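Local coordinates for protein putative Type I topoisomerase (Deinococcus radiodurans, PDB 3M4A) that probably relaxes supercoiled DNA as a type IB topoisomerase, cutting and rejoining one strand without the use of ATP, at residues A[93-98]-A[238-243]; A[289-294]-A[330-335]; A[244-249]-A[272-277]. All blocks are in the same frame, centred on the assembly; numbering follows the deposited sequence. Where two conformers were deposited one is given.

Contact 1. Residues A[93-98]-A[238-243]; sequences QRLTRF and FRTWGG
Phe98 and Trp241 both set CG anti to the backbone N, with chi1 at -177° and 173°, and meet between their helices. Phe98 CE2 lies 3.6 Å from Trp241 CB, the carbon that carries the indole. Phe238 completes the group. Its CB bond starts away from the other helix, but its ring reaches back, and Phe238 CD1 sits 3.7 Å from Phe98 CZ. The pair is an offset edge-to-face stack: the edge of Phe98 points to the face of Phe238, and the planes stand at 78°. A second offset edge-to-face stack puts the edge of Phe98 toward the five-membered ring of Trp241, with centroids 5.5 Å apart. Leu95 fills the other part of the interface. Leu95 CD2 lies 3.7 Å from Thr240 OG1 and 4.0 Å from Trp241 CB. Farther out on the indole, Trp241 CZ3 lies 3.7 Å from Leu95 O. The indole NE1 is hydrogen-bonded to Glu325, and helix 323-337 also packs on this tryptophan through Leu328. The helix axes approach to 10.4 Å and are nearly perpendicular. This buried aromatic cluster joins helices 91-113 and 235-254 in the catalytic core of the topoisomerase.

Contact 2. Residues A[289-294]-A[330-335]; sequences YICPVI and RMLESE
Val293 and Glu335 cross obliquely, with the methyl CG2 of Val293 set against the bent end of the glutamate. Val293 CG2 lies 3.9 Å from Glu335 CD. The glutamate chi2, 72°, turns CD back beside this methyl. The carboxylate has its polar partner elsewhere, in a salt bridge from Glu335 OE1 to Arg297. An alanine in place of Glu335 would probably leave the charge of Arg297 without its salt-bridge mate and open a gap beside Val293 CG2. Ile294 and Met331 cross at about a right angle, with Ile294 CG1 3.8 Å from the sulphur SD of Met331. This contact is that of one of two deposited conformers of Ile294, and the tight approach of Ile294 CD1 to Leu332 CD2 in the same conformer is doubtful. Leu332 CD2 also meets Cys291 SG, 3.8 Å away. The thiol has a second role: Cys291 is the N-cap of the following helix, and Cys291 SG accepts a weak bond from Val293 N, 3.7 Å long. Trp92 of helix 91-113 flanks the contact, touching Cys291. The arrangement is a capped helix start packed on another helix: the N-terminal end of helix 292-299 rests on helix 323-337.

Contact 3. Residues A[244-249]-A[272-277]; sequences TLLAAE and KFVADD
Helices 244-249 and 272-277 run roughly antiparallel at 143°, and their axes approach to 9.6 Å. The nearest CA atoms, of Ala247 and Val274, are 6.4 Å apart. The small Ala247 lets Val274 come close to the backbone. Val274 CG2 reaches the main chain, 3.7 Å from Ala247 N, and lies 4.0 Å from Ala247 CB. Leu246 does most of the remaining packing. Its CB bond points toward the other helix, and CG is anti to the backbone N, chi1 -167°. One methyl, Leu246 CD2, meets three residues there. Leu246 CD2 lies 3.6 Å from Asp277 CG, with the leucine and the aspartate at a slant to each other. Leu246 CD2 also touches Val274 CG2 at 4.2 Å. At the edge of the Phe273 ring, near its plane, Leu246 CD2 is 4.4 Å from Phe273 CD2. The Asp277 carboxylate thus packs on a methyl group, while its charge is met by Arg135 in a salt bridge from OD2. Arg135 also touches Leu246. The phenyl ring of Phe273 meets the ring of Tyr250, at the next turn of the first helix, and Thr285 of helix 282-289 touches Val274. The contact is packing without polar bonds between the two segments, and is only partly buried. It is typical of an antiparallel helical hairpin, here formed by the consecutive helices 235-254 and 260-278 of the catalytic core.

Overall arrangement
From the N terminus, contact 1 closes first, returning the chain to helix 91-113 after a long excursion through helices and all the strands between 160 and 216. Contact 3 closes next, a short loop between consecutive helices. Contact 2 follows, bringing helix 323-337 back to the start of helix 292-299. The three loops are in series; none nests or crosses. Helix 235-254 serves both contact 1 and contact 3. Thr244 joins them further: Leu95 packs on its OG1, which also forms a probable hydrogen bond with Cys291 N of contact 2. Thr96 packs on Leu332 and Glu333, linking helices 91-113 and 323-337.

Contact 1. Residues A[93-98]-A[238-243]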
ATOM      1  N   GLN A  93       7.043  13.577  -4.566  1.00 15.57           N
ATOM      2  CA  GLN A  93       8.358  12.941  -4.441  1.00 15.89           C
ATOM      3  C   GLN A  93       8.296  11.613  -3.686  1.00 15.19           C
ATOM      4  O   GLN A  93       8.853  10.602  -4.138  1.00 15.80           O
ATOM      5  CB  GLN A  93       9.340  13.868  -3.719  1.00 15.72           C
ATOM      6  CG  GLN A  93       9.615  15.154  -4.442  1.00 16.82           C
ATOM      7  CD  GLN A  93      10.505  16.070  -3.632  1.00 17.73           C
ATOM      8  OE1 GLN A  93      10.095  16.595  -2.600  1.00 21.17           O
ATOM      9  NE2 GLN A  93      11.725  16.267  -4.097  1.00 21.57           N
ATOM     10  N   ARG A  94       7.635  11.619  -2.535  1.00 14.16           N
ATOM     11  CA  ARG A  94       7.490  10.399  -1.745  1.00 13.56           C
ATOM     12  C   ARG A  94       6.724   9.322  -2.526  1.00 12.39           C
ATOM     13  O   ARG A  94       7.113   8.148  -2.503  1.00 12.12           O
ATOM     14  CB  ARG A  94       6.800  10.662  -0.408  1.00 13.53           C
ATOM     15  CG  ARG A  94       6.914   9.490   0.555  1.00 14.34           C
ATOM     16  CD  ARG A  94       6.243   9.784   1.872  1.00 14.94           C
ATOM     17  NE  ARG A  94       6.125   8.598   2.724  1.00 14.80           N
ATOM     18  CZ  ARG A  94       7.067   8.187   3.571  1.00 15.06           C
ATOM     19  NH1 ARG A  94       8.201   8.869   3.707  1.00 15.42           N
ATOM     20  NH2 ARG A  94       6.867   7.107   4.313  1.00 14.86           N
ATOM     21  N   LEU A  95       5.665   9.719  -3.224  1.00 12.00           N
ATOM     22  CA  LEU A  95       4.841   8.753  -3.967  1.00 11.82           C
ATOM     23  C   LEU A  95       5.542   8.177  -5.197  1.00 11.51           C
ATOM     24  O   LEU A  95       5.336   7.013  -5.543  1.00 10.32           O
ATOM     25  CB  LEU A  95       3.505   9.378  -4.390  1.00 12.06           C
ATOM     26  CG  LEU A  95       2.470   9.635  -3.286  1.00 13.05           C
ATOM     27  CD1 LEU A  95       1.135  10.045  -3.882  1.00 13.86           C
ATOM     28  CD2 LEU A  95       2.314   8.415  -2.386  1.00 12.95           C
ATOM     29  N   THR A  96       6.345   8.984  -5.887  1.00 11.22           N
ATOM     30  CA  THR A  96       7.117   8.461  -7.015  1.00 11.17           C
ATOM     31  C   THR A  96       8.069   7.386  -6.527  1.00 11.12           C
ATOM     32  O   THR A  96       8.217   6.348  -7.160  1.00 11.11           O
ATOM     33  CB  THR A  96       7.940   9.587  -7.690  0.50 11.28           C
ATOM     34  OG1 THR A  96       7.067  10.664  -8.039  0.50 10.67           O
ATOM     35  CG2 THR A  96       8.635   9.075  -8.941  0.50 11.11           C
ATOM     36  N   ARG A  97       8.701   7.628  -5.385  1.00 11.33           N
ATOM     37  CA  ARG A  97       9.609   6.654  -4.818  1.00 10.73           C
ATOM     38  C   ARG A  97       8.857   5.424  -4.303  1.00 10.20           C
ATOM     39  O   ARG A  97       9.297   4.297  -4.503  1.00 10.70           O
ATOM     40  CB  ARG A  97      10.453   7.273  -3.709  1.00 11.21           C
ATOM     41  CG  ARG A  97      11.686   6.454  -3.366  1.00 13.13           C
ATOM     42  CD  ARG A  97      12.749   6.463  -4.487  1.00 17.19           C
ATOM     43  NE  ARG A  97      13.453   7.740  -4.581  1.00 18.87           N
ATOM     44  CZ  ARG A  97      14.478   8.114  -3.814  1.00 20.04           C
ATOM     45  NH1 ARG A  97      14.939   7.322  -2.853  1.00 20.25           N
ATOM     46  NH2 ARG A  97      15.045   9.298  -4.003  1.00 21.06           N
ATOM     47  N   PHE A  98       7.712   5.642  -3.668  1.00  9.30           N
ATOM     48  CA  PHE A  98       6.856   4.521  -3.248  1.00  9.23           C
ATOM     49  C   PHE A  98       6.469   3.637  -4.445  1.00  8.48           C
ATOM     50  O   PHE A  98       6.527   2.406  -4.356  1.00  8.57           O
ATOM     51  CB  PHE A  98       5.606   5.041  -2.545  1.00  8.22           C
ATOM     52  CG  PHE A  98       4.711   3.960  -2.011  1.00  7.91           C
ATOM     53  CD1 PHE A  98       5.121   3.177  -0.952  1.00  8.20           C
ATOM     54  CD2 PHE A  98       3.447   3.741  -2.552  1.00  8.88           C
ATOM     55  CE1 PHE A  98       4.314   2.191  -0.426  1.00  9.15           C
ATOM     56  CE2 PHE A  98       2.615   2.746  -2.027  1.00  7.91           C
ATOM     57  CZ  PHE A  98       3.058   1.964  -0.981  1.00  7.36           C
ATOM     58  N   PHE A 238       0.018   3.353   1.554  1.00  6.36           N
ATOM     59  CA  PHE A 238      -0.970   2.696   0.673  1.00  6.06           C
ATOM     60  C   PHE A 238      -2.225   3.548   0.506  1.00  5.95           C
ATOM     61  O   PHE A 238      -2.864   3.521  -0.554  1.00  5.25           O
ATOM     62  CB  PHE A 238      -1.391   1.333   1.210  1.00  6.26           C
ATOM     63  CG  PHE A 238      -0.332   0.264   1.113  1.00  5.55           C
ATOM     64  CD1 PHE A 238       0.140  -0.158  -0.126  1.00  6.16           C
ATOM     65  CD2 PHE A 238       0.150  -0.347   2.258  1.00  7.73           C
ATOM     66  CE1 PHE A 238       1.094  -1.150  -0.223  1.00  8.27           C
ATOM     67  CE2 PHE A 238       1.115  -1.350   2.176  1.00  7.55           C
ATOM     68  CZ  PHE A 238       1.587  -1.754   0.928  1.00  7.20           C
ATOM     69  N   ARG A 239      -2.573   4.321   1.535  1.00  6.03           N
ATOM     70  CA  ARG A 239      -3.767   5.159   1.476  1.00  6.23           C
ATOM     71  C   ARG A 239      -3.539   6.457   0.712  1.00  5.90           C
ATOM     72  O   ARG A 239      -4.402   6.880  -0.045  1.00  6.15           O
ATOM     73  CB  ARG A 239      -4.330   5.413   2.877  1.00  6.63           C
ATOM     74  CG  ARG A 239      -5.102   4.202   3.375  1.00  6.42           C
ATOM     75  CD  ARG A 239      -5.375   4.251   4.864  1.00  7.61           C
ATOM     76  NE  ARG A 239      -6.159   5.432   5.254  1.00  9.23           N
ATOM     77  CZ  ARG A 239      -7.480   5.547   5.119  1.00  8.35           C
ATOM     78  NH1 ARG A 239      -8.204   4.575   4.575  1.00  8.85           N
ATOM     79  NH2 ARG A 239      -8.082   6.652   5.544  1.00 11.90           N
ATOM     80  N   THR A 240      -2.359   7.056   0.855  1.00  6.04           N
ATOM     81  CA  THR A 240      -2.020   8.242   0.074  1.00  6.20           C
ATOM     82  C   THR A 240      -1.788   7.876  -1.414  1.00  5.72           C
ATOM     83  O   THR A 240      -2.325   8.520  -2.303  1.00  5.13           O
ATOM     84  CB  THR A 240      -0.792   8.975   0.650  1.00  7.13           C
ATOM     85  OG1 THR A 240       0.335   8.094   0.690  1.00  6.73           O
ATOM     86  CG2 THR A 240      -1.085   9.498   2.063  1.00  8.46           C
ATOM     87  N   TRP A 241      -1.027   6.818  -1.679  1.00  5.13           N
ATOM     88  CA  TRP A 241      -0.892   6.316  -3.054  1.00  4.92           C
ATOM     89  C   TRP A 241      -2.243   5.895  -3.623  1.00  4.02           C
ATOM     90  O   TRP A 241      -2.633   6.328  -4.707  1.00  3.30           O
ATOM     91  CB  TRP A 241       0.080   5.133  -3.108  1.00  5.25           C
ATOM     92  CG  TRP A 241       0.149   4.461  -4.444  1.00  4.68           C
ATOM     93  CD1 TRP A 241      -0.432   3.261  -4.799  1.00  5.80           C
ATOM     94  CD2 TRP A 241       0.836   4.929  -5.608  1.00  5.58           C
ATOM     95  NE1 TRP A 241      -0.128   2.957  -6.099  1.00  5.21           N
ATOM     96  CE2 TRP A 241       0.635   3.965  -6.632  1.00  5.92           C
ATOM     97  CE3 TRP A 241       1.596   6.069  -5.897  1.00  6.25           C
ATOM     98  CZ2 TRP A 241       1.163   4.109  -7.914  1.00  5.94           C
ATOM     99  CZ3 TRP A 241       2.137   6.202  -7.176  1.00  6.13           C
ATOM    100  CH2 TRP A 241       1.909   5.239  -8.172  1.00  6.78           C
ATOM    101  N   GLY A 242      -2.974   5.052  -2.893  1.00  3.96           N
ATOM    102  CA  GLY A 242      -4.276   4.578  -3.377  1.00  4.88           C
ATOM    103  C   GLY A 242      -5.330   5.648  -3.536  1.00  4.78           C
ATOM    104  O   GLY A 242      -6.080   5.630  -4.516  1.00  4.85           O
ATOM    105  N   GLY A 243      -5.391   6.601  -2.604  1.00  4.47           N
ATOM    106  CA  GLY A 243      -6.268   7.761  -2.768  1.00  5.09           C
ATOM    107  C   GLY A 243      -5.974   8.594  -4.010  1.00  4.28           C
ATOM    108  O   GLY A 243      -6.881   8.980  -4.732  1.00  4.82           O
TER

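Contact 2. Residues A[289-294]-A[330-335]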
ATOM      1  N   TYR A 289      -4.323  13.356   1.447  1.00 14.37           N
ATOM      2  CA  TYR A 289      -4.294  12.080   0.747  1.00 13.92           C
ATOM      3  C   TYR A 289      -4.052  12.206  -0.762  1.00 13.23           C
ATOM      4  O   TYR A 289      -3.142  11.560  -1.279  1.00 13.86           O
ATOM      5  CB  TYR A 289      -5.529  11.235   1.105  1.00 14.09           C
ATOM      6  CG  TYR A 289      -5.459  10.709   2.526  1.00 14.10           C
ATOM      7  CD1 TYR A 289      -6.012  11.425   3.592  1.00 15.08           C
ATOM      8  CD2 TYR A 289      -4.794   9.525   2.813  1.00 13.82           C
ATOM      9  CE1 TYR A 289      -5.922  10.957   4.899  1.00 14.73           C
ATOM     10  CE2 TYR A 289      -4.701   9.046   4.118  1.00 14.36           C
ATOM     11  CZ  TYR A 289      -5.265   9.764   5.154  1.00 15.76           C
ATOM     12  OH  TYR A 289      -5.167   9.267   6.445  1.00 17.42           O
ATOM     13  N   ILE A 290      -4.812  13.050  -1.458  1.00 11.64           N
ATOM     14  CA  ILE A 290      -4.673  13.161  -2.915  1.00 11.24           C
ATOM     15  C   ILE A 290      -3.538  14.126  -3.250  1.00 10.92           C
ATOM     16  O   ILE A 290      -3.571  15.302  -2.850  1.00 10.77           O
ATOM     17  CB  ILE A 290      -5.965  13.678  -3.592  1.00 10.79           C
ATOM     18  CG1 ILE A 290      -7.174  12.781  -3.285  1.00 10.39           C
ATOM     19  CG2 ILE A 290      -5.780  13.772  -5.102  1.00 10.70           C
ATOM     20  CD1 ILE A 290      -8.498  13.362  -3.714  1.00 10.72           C
ATOM     21  N   CYS A 291      -2.541  13.647  -3.988  1.00 10.47           N
ATOM     22  CA  CYS A 291      -1.446  14.519  -4.426  1.00 10.49           C
ATOM     23  C   CYS A 291      -1.990  15.593  -5.383  1.00  9.77           C
ATOM     24  O   CYS A 291      -2.621  15.277  -6.375  1.00  9.39           O
ATOM     25  CB  CYS A 291      -0.338  13.694  -5.085  1.00 10.59           C
ATOM     26  SG  CYS A 291       1.007  14.705  -5.711  1.00 12.92           S
ATOM     27  N   PRO A 292      -1.724  16.886  -5.099  1.00  9.64           N
ATOM     28  CA  PRO A 292      -2.309  17.946  -5.920  1.00  9.54           C
ATOM     29  C   PRO A 292      -1.833  17.962  -7.366  1.00  8.72           C
ATOM     30  O   PRO A 292      -2.486  18.529  -8.244  1.00  9.03           O
ATOM     31  CB  PRO A 292      -1.869  19.234  -5.201  1.00  9.83           C
ATOM     32  CG  PRO A 292      -0.680  18.869  -4.443  1.00 10.68           C
ATOM     33  CD  PRO A 292      -0.859  17.417  -4.036  1.00 10.18           C
ATOM     34  N   VAL A 293      -0.701  17.326  -7.631  1.00  8.86           N
ATOM     35  CA  VAL A 293      -0.214  17.231  -8.994  1.00  8.62           C
ATOM     36  C   VAL A 293      -1.264  16.647  -9.943  1.00  8.35           C
ATOM     37  O   VAL A 293      -1.414  17.111 -11.065  1.00  7.95           O
ATOM     38  CB  VAL A 293       1.114  16.441  -9.056  1.00  8.79           C
ATOM     39  CG1 VAL A 293       1.516  16.147 -10.513  1.00  9.36           C
ATOM     40  CG2 VAL A 293       2.215  17.226  -8.325  1.00  9.01           C
ATOM     41  N   ILE A 294      -2.025  15.651  -9.489  1.00  8.19           N
ATOM     42  CA  ILE A 294      -3.058  15.016 -10.308  0.50  8.03           C
ATOM     43  C   ILE A 294      -4.140  16.019 -10.735  1.00  7.64           C
ATOM     44  O   ILE A 294      -4.635  16.002 -11.877  1.00  7.47           O
ATOM     45  CB  ILE A 294      -3.667  13.795  -9.533  0.50  7.94           C
ATOM     46  CG1 ILE A 294      -2.769  12.564  -9.707  0.50  7.36           C
ATOM     47  CG2 ILE A 294      -5.083  13.472  -9.982  0.50  7.35           C
ATOM     48  CD1 ILE A 294      -1.349  12.747  -9.206  0.50  5.32           C
ATOM     49  N   ARG A 330       4.198   7.862 -14.040  1.00  8.19           N
ATOM     50  CA  ARG A 330       4.697   8.735 -15.103  1.00  9.02           C
ATOM     51  C   ARG A 330       4.131  10.148 -14.979  1.00  9.48           C
ATOM     52  O   ARG A 330       4.861  11.126 -15.197  1.00  9.13           O
ATOM     53  CB  ARG A 330       4.403   8.124 -16.462  1.00  9.28           C
ATOM     54  CG  ARG A 330       5.278   6.919 -16.740  1.00 10.44           C
ATOM     55  CD  ARG A 330       4.938   6.260 -18.055  1.00 11.34           C
ATOM     56  NE  ARG A 330       5.104   7.176 -19.173  1.00 13.75           N
ATOM     57  CZ  ARG A 330       6.262   7.479 -19.744  1.00 14.24           C
ATOM     58  NH1 ARG A 330       7.401   6.934 -19.326  1.00 15.32           N
ATOM     59  NH2 ARG A 330       6.280   8.346 -20.744  1.00 16.74           N
ATOM     60  N   MET A 331       2.856  10.267 -14.598  1.00  8.69           N
ATOM     61  CA  MET A 331       2.282  11.601 -14.337  1.00  9.47           C
ATOM     62  C   MET A 331       3.016  12.320 -13.210  1.00  9.56           C
ATOM     63  O   MET A 331       3.341  13.514 -13.335  1.00  9.89           O
ATOM     64  CB  MET A 331       0.785  11.515 -14.031  1.00  9.31           C
ATOM     65  CG  MET A 331       0.139  12.859 -13.782  1.00  9.19           C
ATOM     66  SD  MET A 331      -1.585  12.724 -13.264  1.00 10.08           S
ATOM     67  CE  MET A 331      -2.405  12.531 -14.829  1.00  8.75           C
ATOM     68  N   LEU A 332       3.270  11.629 -12.103  1.00 10.10           N
ATOM     69  CA  LEU A 332       3.995  12.243 -10.993  1.00 11.48           C
ATOM     70  C   LEU A 332       5.411  12.624 -11.411  1.00 12.27           C
ATOM     71  O   LEU A 332       5.918  13.679 -11.018  1.00 12.56           O
ATOM     72  CB  LEU A 332       4.042  11.332  -9.777  1.00 11.40           C
ATOM     73  CG  LEU A 332       2.685  11.062  -9.123  1.00 11.78           C
ATOM     74  CD1 LEU A 332       2.858   9.994  -8.034  1.00 14.79           C
ATOM     75  CD2 LEU A 332       2.051  12.341  -8.542  1.00 12.89           C
ATOM     76  N   GLU A 333       6.038  11.768 -12.210  1.00 12.98           N
ATOM     77  CA  GLU A 333       7.382  12.057 -12.724  1.00 14.15           C
ATOM     78  C   GLU A 333       7.433  13.341 -13.584  1.00 14.14           C
ATOM     79  O   GLU A 333       8.483  13.994 -13.655  1.00 14.98           O
ATOM     80  CB  GLU A 333       7.955  10.838 -13.467  1.00 14.26           C
ATOM     81  CG  GLU A 333       8.363   9.725 -12.495  1.00 16.73           C
ATOM     82  CD  GLU A 333       8.863   8.453 -13.170  1.00 17.48           C
ATOM     83  OE1 GLU A 333       8.430   8.142 -14.310  1.00 23.58           O
ATOM     84  OE2 GLU A 333       9.683   7.750 -12.528  1.00 22.34           O
ATOM     85  N   SER A 334       6.318  13.731 -14.197  1.00 14.29           N
ATOM     86  CA  SER A 334       6.305  14.960 -14.993  1.00 15.01           C
ATOM     87  C   SER A 334       6.539  16.218 -14.146  1.00 15.77           C
ATOM     88  O   SER A 334       6.947  17.248 -14.683  1.00 15.83           O
ATOM     89  CB  SER A 334       5.003  15.095 -15.787  1.00 14.38           C
ATOM     90  OG  SER A 334       3.903  15.388 -14.953  1.00 13.62           O
ATOM     91  N   GLU A 335       6.277  16.145 -12.841  1.00 16.29           N
ATOM     92  CA  GLU A 335       6.486  17.295 -11.957  1.00 18.32           C
ATOM     93  C   GLU A 335       7.986  17.570 -11.805  1.00 20.20           C
ATOM     94  O   GLU A 335       8.409  18.728 -11.741  1.00 20.09           O
ATOM     95  CB  GLU A 335       5.829  17.059 -10.592  1.00 17.30           C
ATOM     96  CG  GLU A 335       5.856  18.271  -9.625  1.00 15.63           C
ATOM     97  CD  GLU A 335       4.917  19.418 -10.003  1.00 13.89           C
ATOM     98  OE1 GLU A 335       4.162  19.336 -10.988  1.00 11.44           O
ATOM     99  OE2 GLU A 335       4.937  20.434  -9.281  1.00 13.87           O
TER

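Contact 3. Residues A[244-249]-A[272-277]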
ATOM      1  N   THR A 244      -4.688   8.833  -4.256  1.00  4.36           N
ATOM      2  CA  THR A 244      -4.217   9.570  -5.422  1.00  4.67           C
ATOM      3  C   THR A 244      -4.547   8.793  -6.717  1.00  3.53           C
ATOM      4  O   THR A 244      -5.042   9.379  -7.685  1.00  3.90           O
ATOM      5  CB  THR A 244      -2.722   9.865  -5.317  1.00  4.96           C
ATOM      6  OG1 THR A 244      -2.482  10.693  -4.170  1.00  4.97           O
ATOM      7  CG2 THR A 244      -2.181  10.561  -6.579  1.00  4.27           C
ATOM      8  N   LEU A 245      -4.318   7.473  -6.690  1.00  4.18           N
ATOM      9  CA  LEU A 245      -4.615   6.601  -7.830  1.00  4.71           C
ATOM     10  C   LEU A 245      -6.113   6.625  -8.152  1.00  4.48           C
ATOM     11  O   LEU A 245      -6.505   6.823  -9.301  1.00  4.76           O
ATOM     12  CB  LEU A 245      -4.137   5.181  -7.553  1.00  4.89           C
ATOM     13  CG  LEU A 245      -4.447   4.162  -8.645  1.00  4.98           C
ATOM     14  CD1 LEU A 245      -3.686   4.482  -9.929  1.00  6.46           C
ATOM     15  CD2 LEU A 245      -4.171   2.735  -8.176  1.00  6.77           C
ATOM     16  N   LEU A 246      -6.945   6.424  -7.124  1.00  4.80           N
ATOM     17  CA  LEU A 246      -8.404   6.427  -7.309  1.00  4.85           C
ATOM     18  C   LEU A 246      -8.888   7.766  -7.876  1.00  4.84           C
ATOM     19  O   LEU A 246      -9.692   7.796  -8.798  1.00  4.37           O
ATOM     20  CB  LEU A 246      -9.138   6.072  -6.000  1.00  4.79           C
ATOM     21  CG  LEU A 246     -10.623   5.750  -6.119  1.00  6.53           C
ATOM     22  CD1 LEU A 246     -10.835   4.472  -6.885  1.00  7.46           C
ATOM     23  CD2 LEU A 246     -11.251   5.640  -4.742  1.00  7.84           C
ATOM     24  N   ALA A 247      -8.361   8.864  -7.340  1.00  4.50           N
ATOM     25  CA  ALA A 247      -8.653  10.193  -7.869  1.00  5.10           C
ATOM     26  C   ALA A 247      -8.246  10.315  -9.340  1.00  4.74           C
ATOM     27  O   ALA A 247      -9.020  10.793 -10.177  1.00  4.88           O
ATOM     28  CB  ALA A 247      -7.978  11.263  -7.024  1.00  5.38           C
ATOM     29  N   ALA A 248      -7.045   9.857  -9.664  1.00  4.51           N
ATOM     30  CA  ALA A 248      -6.554   9.968 -11.037  1.00  5.09           C
ATOM     31  C   ALA A 248      -7.400   9.136 -12.014  1.00  5.04           C
ATOM     32  O   ALA A 248      -7.714   9.575 -13.125  1.00  5.24           O
ATOM     33  CB  ALA A 248      -5.082   9.554 -11.096  1.00  3.98           C
ATOM     34  N   GLU A 249      -7.775   7.935 -11.591  1.00  5.08           N
ATOM     35  CA  GLU A 249      -8.653   7.059 -12.391  1.00  6.43           C
ATOM     36  C   GLU A 249     -10.004   7.688 -12.611  1.00  6.14           C
ATOM     37  O   GLU A 249     -10.525   7.703 -13.733  1.00  6.63           O
ATOM     38  CB  GLU A 249      -8.846   5.731 -11.668  1.00  6.27           C
ATOM     39  CG  GLU A 249      -7.656   4.833 -11.716  1.00  5.91           C
ATOM     40  CD  GLU A 249      -7.819   3.560 -10.891  1.00  8.87           C
ATOM     41  OE1 GLU A 249      -8.587   3.550  -9.890  1.00 13.31           O
ATOM     42  OE2 GLU A 249      -7.168   2.573 -11.247  1.00 11.98           O
ATOM     43  N   LYS A 272     -14.962  14.063  -3.042  1.00 11.58           N
ATOM     44  CA  LYS A 272     -16.019  13.445  -2.248  0.50 11.62           C
ATOM     45  C   LYS A 272     -16.087  11.925  -2.468  1.00 11.53           C
ATOM     46  O   LYS A 272     -16.345  11.179  -1.525  1.00 11.60           O
ATOM     47  CB  LYS A 272     -17.356  14.151  -2.501  0.50 12.11           C
ATOM     48  CG  LYS A 272     -17.303  15.623  -2.091  0.50 12.35           C
ATOM     49  CD  LYS A 272     -18.669  16.267  -1.936  0.50 13.01           C
ATOM     50  CE  LYS A 272     -19.390  16.375  -3.266  0.50 13.63           C
ATOM     51  NZ  LYS A 272     -20.465  17.405  -3.237  0.50 14.08           N
ATOM     52  N   PHE A 273     -15.807  11.471  -3.691  1.00 11.04           N
ATOM     53  CA  PHE A 273     -15.812  10.035  -4.009  1.00 10.67           C
ATOM     54  C   PHE A 273     -14.669   9.337  -3.284  1.00  9.65           C
ATOM     55  O   PHE A 273     -14.863   8.309  -2.650  1.00  9.84           O
ATOM     56  CB  PHE A 273     -15.702   9.819  -5.525  1.00 11.00           C
ATOM     57  CG  PHE A 273     -16.046   8.431  -5.978  1.00 11.25           C
ATOM     58  CD1 PHE A 273     -17.253   8.168  -6.609  1.00 11.63           C
ATOM     59  CD2 PHE A 273     -15.145   7.377  -5.804  1.00 12.34           C
ATOM     60  CE1 PHE A 273     -17.574   6.894  -7.030  1.00 11.60           C
ATOM     61  CE2 PHE A 273     -15.455   6.083  -6.235  1.00 12.39           C
ATOM     62  CZ  PHE A 273     -16.681   5.841  -6.838  1.00 12.77           C
ATOM     63  N   VAL A 274     -13.471   9.902  -3.387  1.00  8.91           N
ATOM     64  CA  VAL A 274     -12.306   9.315  -2.729  1.00  8.69           C
ATOM     65  C   VAL A 274     -12.453   9.397  -1.200  1.00  8.66           C
ATOM     66  O   VAL A 274     -12.032   8.491  -0.472  1.00  8.21           O
ATOM     67  CB  VAL A 274     -10.997   9.984  -3.224  1.00  7.82           C
ATOM     68  CG1 VAL A 274      -9.770   9.448  -2.469  1.00  6.13           C
ATOM     69  CG2 VAL A 274     -10.847   9.773  -4.720  1.00  8.97           C
ATOM     70  N   ALA A 275     -13.038  10.496  -0.718  1.00  9.48           N
ATOM     71  CA  ALA A 275     -13.279  10.683   0.712  1.00  9.61           C
ATOM     72  C   ALA A 275     -14.156   9.567   1.260  1.00  9.75           C
ATOM     73  O   ALA A 275     -13.887   9.042   2.337  1.00 10.16           O
ATOM     74  CB  ALA A 275     -13.932  12.038   0.972  1.00  9.99           C
ATOM     75  N   ASP A 276     -15.187   9.210   0.508  1.00  9.64           N
ATOM     76  CA  ASP A 276     -16.063   8.111   0.878  1.00 10.72           C
ATOM     77  C   ASP A 276     -15.327   6.767   0.891  1.00 10.50           C
ATOM     78  O   ASP A 276     -15.491   5.959   1.801  1.00 12.24           O
ATOM     79  CB  ASP A 276     -17.254   8.049  -0.070  1.00 11.62           C
ATOM     80  CG  ASP A 276     -18.366   7.208   0.479  1.00 15.70           C
ATOM     81  OD1 ASP A 276     -19.026   7.658   1.442  1.00 21.57           O
ATOM     82  OD2 ASP A 276     -18.555   6.094  -0.036  1.00 22.14           O
ATOM     83  N   ASP A 277     -14.515   6.522  -0.129  1.00  9.76           N
ATOM     84  CA  ASP A 277     -13.674   5.337  -0.150  1.00  9.56           C
ATOM     85  C   ASP A 277     -12.757   5.245   1.074  1.00  9.62           C
ATOM     86  O   ASP A 277     -12.637   4.184   1.683  1.00  9.38           O
ATOM     87  CB  ASP A 277     -12.864   5.336  -1.446  1.00  9.02           C
ATOM     88  CG  ASP A 277     -12.005   4.126  -1.577  1.00 10.74           C
ATOM     89  OD1 ASP A 277     -12.429   3.148  -2.237  1.00 11.41           O
ATOM     90  OD2 ASP A 277     -10.914   4.154  -0.971  1.00 10.13           O
TER